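Side-chain contacts in N(2),N(2)-dimethylguanosine tRNA methyltransferase (Pyrococcus horikoshii, PDB 2DUL), which probably transfers two methyl groups from S-adenosyl-L-methionine to a single guanine base in a number of tRNAs: residues 280-284 with 285-289; 265-269 with 270-274; 325-328 with 329-333. All coordinates share one frame; numbering follows the deposited sequence.

The three contacts come in series along the chain, each where one element of the fold passes to the next. Contact 2 is first, in the loop between strands 259-263 and 273-277, the two outer strands of a small antiparallel sheet. Contact 1 follows, at the start of helix 284-295, beside strand 213-223 at the edge of the large mixed sheet of this class I-like methyltransferase. Contact 3 ends helix 324-331, packed on helix 368-375 near the C-terminus. The centres lie about 29 Å (1 and 2), 32 Å (1 and 3) and 25 Å (2 and 3) apart. None touches another, and all lie away from the residues predicted to bind S-adenosyl-L-methionine.

Contact 1: residues 280-284 with 285-289; sequences PLKDE and KIVSK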
loop_
_atom_site.group_PDB
_atom_site.type_symbol
_atom_site.label_atom_id
_atom_site.label_comp_id
_atom_site.label_asym_id
_atom_site.label_seq_id
_atom_site.Cartn_x
_atom_site.Cartn_y
_atom_site.Cartn_z
ATOM N N PRO A 280 7.881 1.724 -11.236
ATOM C CA PRO A 280 6.763 0.773 -11.270
ATOM C C PRO A 280 5.935 0.819 -9.987
ATOM O O PRO A 280 6.469 1.077 -8.909
ATOM C CB PRO A 280 7.459 -0.582 -11.418
ATOM C CG PRO A 280 8.784 -0.238 -12.063
ATOM C CD PRO A 280 9.173 1.024 -11.348
ATOM N N LEU A 281 4.631 0.578 -10.102
ATOM C CA LEU A 281 3.783 0.540 -8.918
ATOM C C LEU A 281 3.456 -0.920 -8.614
ATOM O O LEU A 281 2.682 -1.222 -7.711
ATOM C CB LEU A 281 2.493 1.349 -9.119
ATOM C CG LEU A 281 2.668 2.868 -8.985
ATOM C CD1 LEU A 281 1.307 3.553 -9.081
ATOM C CD2 LEU A 281 3.333 3.206 -7.646
ATOM N N LYS A 282 4.050 -1.825 -9.387
ATOM C CA LYS A 282 3.839 -3.249 -9.166
ATOM C C LYS A 282 4.955 -4.090 -9.769
ATOM O O LYS A 282 5.642 -3.668 -10.698
ATOM C CB LYS A 282 2.503 -3.708 -9.765
ATOM C CG LYS A 282 2.488 -3.803 -11.294
ATOM C CD LYS A 282 1.257 -4.567 -11.788
ATOM C CE LYS A 282 1.205 -4.641 -13.315
ATOM N NZ LYS A 282 0.004 -5.390 -13.787
ATOM N N ASP A 283 5.137 -5.278 -9.206
ATOM C CA ASP A 283 6.108 -6.229 -9.712
ATOM C C ASP A 283 5.217 -7.198 -10.485
ATOM O O ASP A 283 4.515 -8.010 -9.882
ATOM C CB ASP A 283 6.808 -6.958 -8.565
ATOM C CG ASP A 283 7.784 -8.009 -9.054
ATOM O OD1 ASP A 283 7.351 -8.909 -9.797
ATOM O OD2 ASP A 283 8.980 -7.938 -8.699
ATOM N N GLU A 284 5.219 -7.083 -11.810
ATOM C CA GLU A 284 4.398 -7.931 -12.675
ATOM C C GLU A 284 4.301 -9.393 -12.261
ATOM O O GLU A 284 3.203 -9.921 -12.101
ATOM C CB GLU A 284 4.909 -7.880 -14.115
ATOM C CG GLU A 284 4.587 -6.609 -14.858
ATOM C CD GLU A 284 5.040 -6.671 -16.305
ATOM O OE1 GLU A 284 4.623 -7.611 -17.015
ATOM O OE2 GLU A 284 5.810 -5.780 -16.730
ATOM N N LYS A 285 5.450 -10.044 -12.116
ATOM C CA LYS A 285 5.506 -11.457 -11.733
ATOM C C LYS A 285 4.709 -11.760 -10.469
ATOM O O LYS A 285 3.801 -12.588 -10.475
ATOM C CB LYS A 285 6.956 -11.892 -11.496
ATOM C CG LYS A 285 7.883 -11.757 -12.693
ATOM C CD LYS A 285 9.331 -12.109 -12.325
ATOM C CE LYS A 285 9.960 -11.090 -11.362
ATOM N NZ LYS A 285 9.335 -11.058 -9.997
ATOM N N ILE A 286 5.068 -11.085 -9.381
ATOM C CA ILE A 286 4.424 -11.287 -8.091
ATOM C C ILE A 286 2.913 -11.099 -8.133
ATOM O O ILE A 286 2.162 -11.947 -7.648
ATOM C CB ILE A 286 5.042 -10.344 -7.030
ATOM C CG1 ILE A 286 6.527 -10.678 -6.865
ATOM C CG2 ILE A 286 4.308 -10.487 -5.703
ATOM C CD1 ILE A 286 7.274 -9.755 -5.925
ATOM N N VAL A 287 2.461 -9.996 -8.720
ATOM C CA VAL A 287 1.027 -9.733 -8.795
ATOM C C VAL A 287 0.307 -10.799 -9.625
ATOM O O VAL A 287 -0.847 -11.139 -9.350
ATOM C CB VAL A 287 0.755 -8.333 -9.374
ATOM C CG1 VAL A 287 -0.729 -8.162 -9.659
ATOM C CG2 VAL A 287 1.228 -7.270 -8.372
ATOM N N SER A 288 0.990 -11.326 -10.638
ATOM C CA SER A 288 0.398 -12.366 -11.471
ATOM C C SER A 288 0.224 -13.584 -10.564
ATOM O O SER A 288 -0.832 -14.218 -10.551
ATOM C CB SER A 288 1.318 -12.698 -12.650
ATOM O OG SER A 288 0.709 -13.628 -13.529
ATOM N N LYS A 289 1.263 -13.891 -9.791
ATOM C CA LYS A 289 1.218 -15.016 -8.860
ATOM C C LYS A 289 0.143 -14.811 -7.796
ATOM O O LYS A 289 -0.494 -15.767 -7.356
ATOM C CB LYS A 289 2.566 -15.202 -8.162
ATOM C CG LYS A 289 3.666 -15.801 -9.021
ATOM C CD LYS A 289 4.834 -16.246 -8.149
ATOM C CE LYS A 289 5.913 -16.956 -8.951
ATOM N NZ LYS A 289 6.565 -16.054 -9.936
HETATM O O HOH W 1 7.963 -8.744 -12.735
#
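Asp283 is the N-cap of helix 284-295: its OD1 accepts from Ile286 N at 3.2 Å, supplying an acceptor to an amide of the first turn. The N-H comes from above the carboxylate plane, 40° out of it. The same oxygen offers its syn lone pair to Lys285 NZ, 2.9 Å away, in a salt bridge; the companion bond from Lys285 NZ to Asp283 OD2 is weak. Lys285 gets there by bending at chi3 and chi4, which folds its ammonium back over the cap. A water donates to Asp283 OD1 and accepts from Lys285 N, adding one more link at the helix start. Asp283 holds its CG anti to the backbone N (chi1 177°), and this turns the carboxylate over the first turn, where the Ile286 side chain crosses it at about a right angle, with Ile286 CD1 3.6 Å from Asp283 CG. Positive charge at Lys285 and the helix N-terminus would both be expected to stabilise the carboxylate anion.

Further out, Lys282 CB rests 4.0 Å from Val287 CG2, while the extended lysine chain carries NZ away to the carbonyls of Ile312 and Glu315. Ile286 and Val287 also touch strand 213-223, at Ile218 and Leu219. The first helical turn closes with Val287 N donating to Asp283 O at 3.1 Å.

Contact 2: residues 265-269 with 270-274; sequences FLPTR and PNAYG
Between Pro267 and Ala272 the backbone doubles back until their CA atoms stand 6.5 Å apart, Asn271 supplying the positive phi (63°) that helps to turn it. This is the connection between strands 259-263 and 273-277, which flank strand 247-252 in a three-stranded antiparallel sheet, so the loop has to pass across the middle strand rather than make a simple hairpin. The side chains of the two arms meet at Pro267 and Ala272: Pro267 CB lies 3.5 Å from Ala272 CB, closer than two carbons normally pack, and Pro267 CG follows at 3.9 Å from the same methyl. Both side chains also touch Tyr249 and Tyr251 of strand 247-252, which places the small apolar pair against the sheet that the loop spans.

No direct hydrogen bond joins the arms. A water bridges them instead, donating to Arg269 O at 2.8 Å and accepting only weakly from Ala272 N. At the bend, the trans peptide sets Pro270 CD beside Arg269 CB, 3.4 Å away; the proline nitrogen has no hydrogen to give.

The arginine side chain leaves the turn. It bends at chi3 (-67°), and its guanidinium finds partners on the sheet, with a salt bridge from NH2 to Glu260 and a cation-pi contact with Tyr251. The hydroxyl of Tyr251 also bonds to Arg269 N, so this one tyrosine touches the arginine at both its backbone and its charged end. Several loop residues meet a crystal neighbour, and the lattice may contribute to the observed shape. Inside the turn, the Ala272 methyl also approaches the carbonyl oxygen of Arg269, CB to O being 4.0 Å.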
loop_
_atom_site.group_PDB
_atom_site.type_symbol
_atom_site.label_atom_id
_atom_site.label_comp_id
_atom_site.label_asym_id
_atom_site.label_seq_id
_atom_site.Cartn_x
_atom_site.Cartn_y
_atom_site.Cartn_z
ATOM N N PHE A 265 15.755 14.646 -8.960
ATOM C CA PHE A 265 15.539 14.860 -7.538
ATOM C C PHE A 265 14.794 16.163 -7.282
ATOM O O PHE A 265 14.030 16.266 -6.323
ATOM C CB PHE A 265 16.872 14.852 -6.786
ATOM C CG PHE A 265 16.717 14.788 -5.292
ATOM C CD1 PHE A 265 16.763 15.947 -4.520
ATOM C CD2 PHE A 265 16.489 13.568 -4.657
ATOM C CE1 PHE A 265 16.582 15.894 -3.132
ATOM C CE2 PHE A 265 16.306 13.502 -3.272
ATOM C CZ PHE A 265 16.353 14.674 -2.508
ATOM N N LEU A 266 15.015 17.146 -8.154
ATOM C CA LEU A 266 14.361 18.447 -8.051
ATOM C C LEU A 266 13.753 18.831 -9.401
ATOM O O LEU A 266 14.275 18.465 -10.454
ATOM C CB LEU A 266 15.368 19.526 -7.637
ATOM C CG LEU A 266 16.007 19.427 -6.248
ATOM C CD1 LEU A 266 17.065 20.516 -6.087
ATOM C CD2 LEU A 266 14.929 19.565 -5.181
ATOM N N PRO A 267 12.630 19.567 -9.386
ATOM C CA PRO A 267 11.978 19.991 -10.628
ATOM C C PRO A 267 12.743 21.195 -11.188
ATOM O O PRO A 267 13.540 21.810 -10.475
ATOM C CB PRO A 267 10.573 20.359 -10.163
ATOM C CG PRO A 267 10.840 20.966 -8.811
ATOM C CD PRO A 267 11.879 20.032 -8.201
ATOM N N THR A 268 12.513 21.540 -12.450
ATOM C CA THR A 268 13.223 22.674 -13.042
ATOM C C THR A 268 12.289 23.696 -13.687
ATOM O O THR A 268 12.741 24.616 -14.374
ATOM C CB THR A 268 14.225 22.193 -14.099
ATOM O OG1 THR A 268 13.517 21.596 -15.191
ATOM C CG2 THR A 268 15.174 21.165 -13.496
ATOM N N ARG A 269 10.991 23.530 -13.454
ATOM C CA ARG A 269 9.979 24.422 -14.004
ATOM C C ARG A 269 8.937 24.720 -12.928
ATOM O O ARG A 269 8.788 23.963 -11.968
ATOM C CB ARG A 269 9.303 23.773 -15.221
ATOM C CG ARG A 269 10.270 23.361 -16.322
ATOM C CD ARG A 269 9.547 23.081 -17.640
ATOM N NE ARG A 269 8.671 21.908 -17.597
ATOM C CZ ARG A 269 9.093 20.647 -17.569
ATOM N NH1 ARG A 269 10.392 20.370 -17.575
ATOM N NH2 ARG A 269 8.210 19.656 -17.551
ATOM N N PRO A 270 8.197 25.827 -13.075
ATOM C CA PRO A 270 7.184 26.172 -12.073
ATOM C C PRO A 270 5.961 25.262 -12.034
ATOM O O PRO A 270 5.681 24.517 -12.981
ATOM C CB PRO A 270 6.834 27.623 -12.422
ATOM C CG PRO A 270 7.048 27.681 -13.899
ATOM C CD PRO A 270 8.311 26.879 -14.105
ATOM N N ASN A 271 5.253 25.318 -10.910
ATOM C CA ASN A 271 4.037 24.540 -10.708
ATOM C C ASN A 271 4.220 23.024 -10.721
ATOM O O ASN A 271 3.333 22.298 -11.167
ATOM C CB ASN A 271 2.996 24.945 -11.756
ATOM C CG ASN A 271 2.670 26.430 -11.706
ATOM O OD1 ASN A 271 2.402 26.978 -10.634
ATOM N ND2 ASN A 271 2.684 27.085 -12.862
ATOM N N ALA A 272 5.360 22.544 -10.233
ATOM C CA ALA A 272 5.610 21.107 -10.194
ATOM C C ALA A 272 4.920 20.455 -9.002
ATOM O O ALA A 272 4.766 21.072 -7.944
ATOM C CB ALA A 272 7.119 20.827 -10.128
ATOM N N TYR A 273 4.506 19.205 -9.185
ATOM C CA TYR A 273 3.866 18.432 -8.128
ATOM C C TYR A 273 4.798 17.289 -7.753
ATOM O O TYR A 273 5.396 16.657 -8.626
ATOM C CB TYR A 273 2.536 17.869 -8.618
ATOM C CG TYR A 273 1.519 18.938 -8.911
ATOM C CD1 TYR A 273 0.741 19.483 -7.888
ATOM C CD2 TYR A 273 1.354 19.431 -10.205
ATOM C CE1 TYR A 273 -0.179 20.494 -8.146
ATOM C CE2 TYR A 273 0.435 20.444 -10.475
ATOM C CZ TYR A 273 -0.327 20.969 -9.436
ATOM O OH TYR A 273 -1.244 21.957 -9.693
ATOM N N GLY A 274 4.913 17.021 -6.457
ATOM C CA GLY A 274 5.792 15.958 -5.998
ATOM C C GLY A 274 6.721 16.421 -4.886
ATOM O O GLY A 274 6.443 17.419 -4.224
HETATM O O HOH W 2 8.315 23.947 -9.204
#

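Contact 3: residues 325-328 with 329-333; sequences HAIG and RRLKI
Gly328 O is gripped by two amides: Ile333 N donates at 3.0 Å, and Lys332 N adds a weak bond. Two residues earlier, Ala326 O accepts from Arg330 N at 2.9 Å, and Arg330 CG crowds that oxygen at 3.2 Å. The guanidinium itself is held elsewhere, by Asp254 O and a salt bridge to Glu190. The bond from Ile333 N, reaching five residues back, and the positive phi of Lys332 (67°) are the marks of a Schellman-like end to helix 324-331. On one flank His325 and Arg329 run side by side, ring and guanidinium planes only 8° apart, although the touch is oblique, made by His325 CE1 on Arg329 CD at 3.3 Å. On another, a chi1 of -68° puts Ile327 CG2 anti to the backbone N, where it meets Leu331 CD1 at 3.6 Å, and both residues pack on Ile372 of helix 368-375. Shortening Leu331 to an alanine takes away CG and both methyls, which is likely to leave Ile327 CG2 without its neighbour and a gap facing Tyr368 and Ile372. Past the helix end, Ile333 CG1 comes to 4.0 Å from Gly328 CA.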
loop_
_atom_site.group_PDB
_atom_site.type_symbol
_atom_site.label_atom_id
_atom_site.label_comp_id
_atom_site.label_asym_id
_atom_site.label_seq_id
_atom_site.Cartn_x
_atom_site.Cartn_y
_atom_site.Cartn_z
ATOM N N HIS A 325 -13.740 11.362 -18.507
ATOM C CA HIS A 325 -14.758 12.271 -18.000
ATOM C C HIS A 325 -14.185 13.655 -17.689
ATOM O O HIS A 325 -14.654 14.663 -18.219
ATOM C CB HIS A 325 -15.413 11.678 -16.752
ATOM C CG HIS A 325 -16.552 12.494 -16.229
ATOM N ND1 HIS A 325 -16.369 13.648 -15.499
ATOM C CD2 HIS A 325 -17.890 12.348 -16.373
ATOM C CE1 HIS A 325 -17.546 14.177 -15.214
ATOM N NE2 HIS A 325 -18.486 13.408 -15.733
ATOM N N ALA A 326 -13.162 13.701 -16.842
ATOM C CA ALA A 326 -12.544 14.969 -16.464
ATOM C C ALA A 326 -12.002 15.745 -17.666
ATOM O O ALA A 326 -12.173 16.960 -17.752
ATOM C CB ALA A 326 -11.427 14.726 -15.448
ATOM N N ILE A 327 -11.347 15.046 -18.589
ATOM C CA ILE A 327 -10.794 15.705 -19.765
ATOM C C ILE A 327 -11.919 16.284 -20.613
ATOM O O ILE A 327 -11.780 17.364 -21.188
ATOM C CB ILE A 327 -9.939 14.734 -20.609
ATOM C CG1 ILE A 327 -8.673 14.359 -19.827
ATOM C CG2 ILE A 327 -9.567 15.380 -21.939
ATOM C CD1 ILE A 327 -7.730 13.413 -20.558
ATOM N N GLY A 328 -13.034 15.566 -20.684
ATOM C CA GLY A 328 -14.171 16.061 -21.437
ATOM C C GLY A 328 -14.640 17.387 -20.853
ATOM O O GLY A 328 -14.943 18.327 -21.594
ATOM N N ARG A 329 -14.696 17.474 -19.526
ATOM C CA ARG A 329 -15.133 18.709 -18.873
ATOM C C ARG A 329 -14.117 19.840 -19.027
ATOM O O ARG A 329 -14.495 20.998 -19.220
ATOM C CB ARG A 329 -15.403 18.468 -17.383
ATOM C CG ARG A 329 -16.521 17.480 -17.104
ATOM C CD ARG A 329 -16.837 17.374 -15.616
ATOM N NE ARG A 329 -17.443 18.591 -15.078
ATOM C CZ ARG A 329 -16.758 19.623 -14.597
ATOM N NH1 ARG A 329 -15.433 19.589 -14.578
ATOM N NH2 ARG A 329 -17.398 20.692 -14.140
ATOM N N ARG A 330 -12.831 19.509 -18.943
ATOM C CA ARG A 330 -11.780 20.516 -19.071
ATOM C C ARG A 330 -11.728 21.104 -20.479
ATOM O O ARG A 330 -11.661 22.322 -20.647
ATOM C CB ARG A 330 -10.413 19.918 -18.709
ATOM C CG ARG A 330 -10.268 19.526 -17.240
ATOM C CD ARG A 330 -8.866 19.000 -16.924
ATOM N NE ARG A 330 -8.760 18.523 -15.544
ATOM C CZ ARG A 330 -8.718 19.308 -14.468
ATOM N NH1 ARG A 330 -8.763 20.630 -14.594
ATOM N NH2 ARG A 330 -8.649 18.768 -13.258
ATOM N N LEU A 331 -11.763 20.238 -21.487
ATOM C CA LEU A 331 -11.711 20.681 -22.878
ATOM C C LEU A 331 -13.071 21.151 -23.395
ATOM O O LEU A 331 -13.149 21.841 -24.414
ATOM C CB LEU A 331 -11.195 19.547 -23.774
ATOM C CG LEU A 331 -9.739 19.114 -23.572
ATOM C CD1 LEU A 331 -9.437 17.910 -24.452
ATOM C CD2 LEU A 331 -8.804 20.272 -23.904
ATOM N N LYS A 332 -14.135 20.781 -22.688
ATOM C CA LYS A 332 -15.492 21.142 -23.090
ATOM C C LYS A 332 -15.846 20.422 -24.382
ATOM O O LYS A 332 -16.262 21.042 -25.362
ATOM C CB LYS A 332 -15.619 22.656 -23.293
ATOM C CG LYS A 332 -15.316 23.477 -22.051
ATOM C CD LYS A 332 -16.277 23.147 -20.921
ATOM C CE LYS A 332 -15.954 23.955 -19.672
ATOM N NZ LYS A 332 -16.013 25.422 -19.940
ATOM N N ILE A 333 -15.662 19.109 -24.383
ATOM C CA ILE A 333 -15.981 18.305 -25.552
ATOM C C ILE A 333 -16.764 17.075 -25.120
ATOM O O ILE A 333 -16.768 16.709 -23.944
ATOM C CB ILE A 333 -14.705 17.829 -26.291
ATOM C CG1 ILE A 333 -13.840 16.989 -25.348
ATOM C CG2 ILE A 333 -13.928 19.027 -26.818
ATOM C CD1 ILE A 333 -12.613 16.376 -26.012
#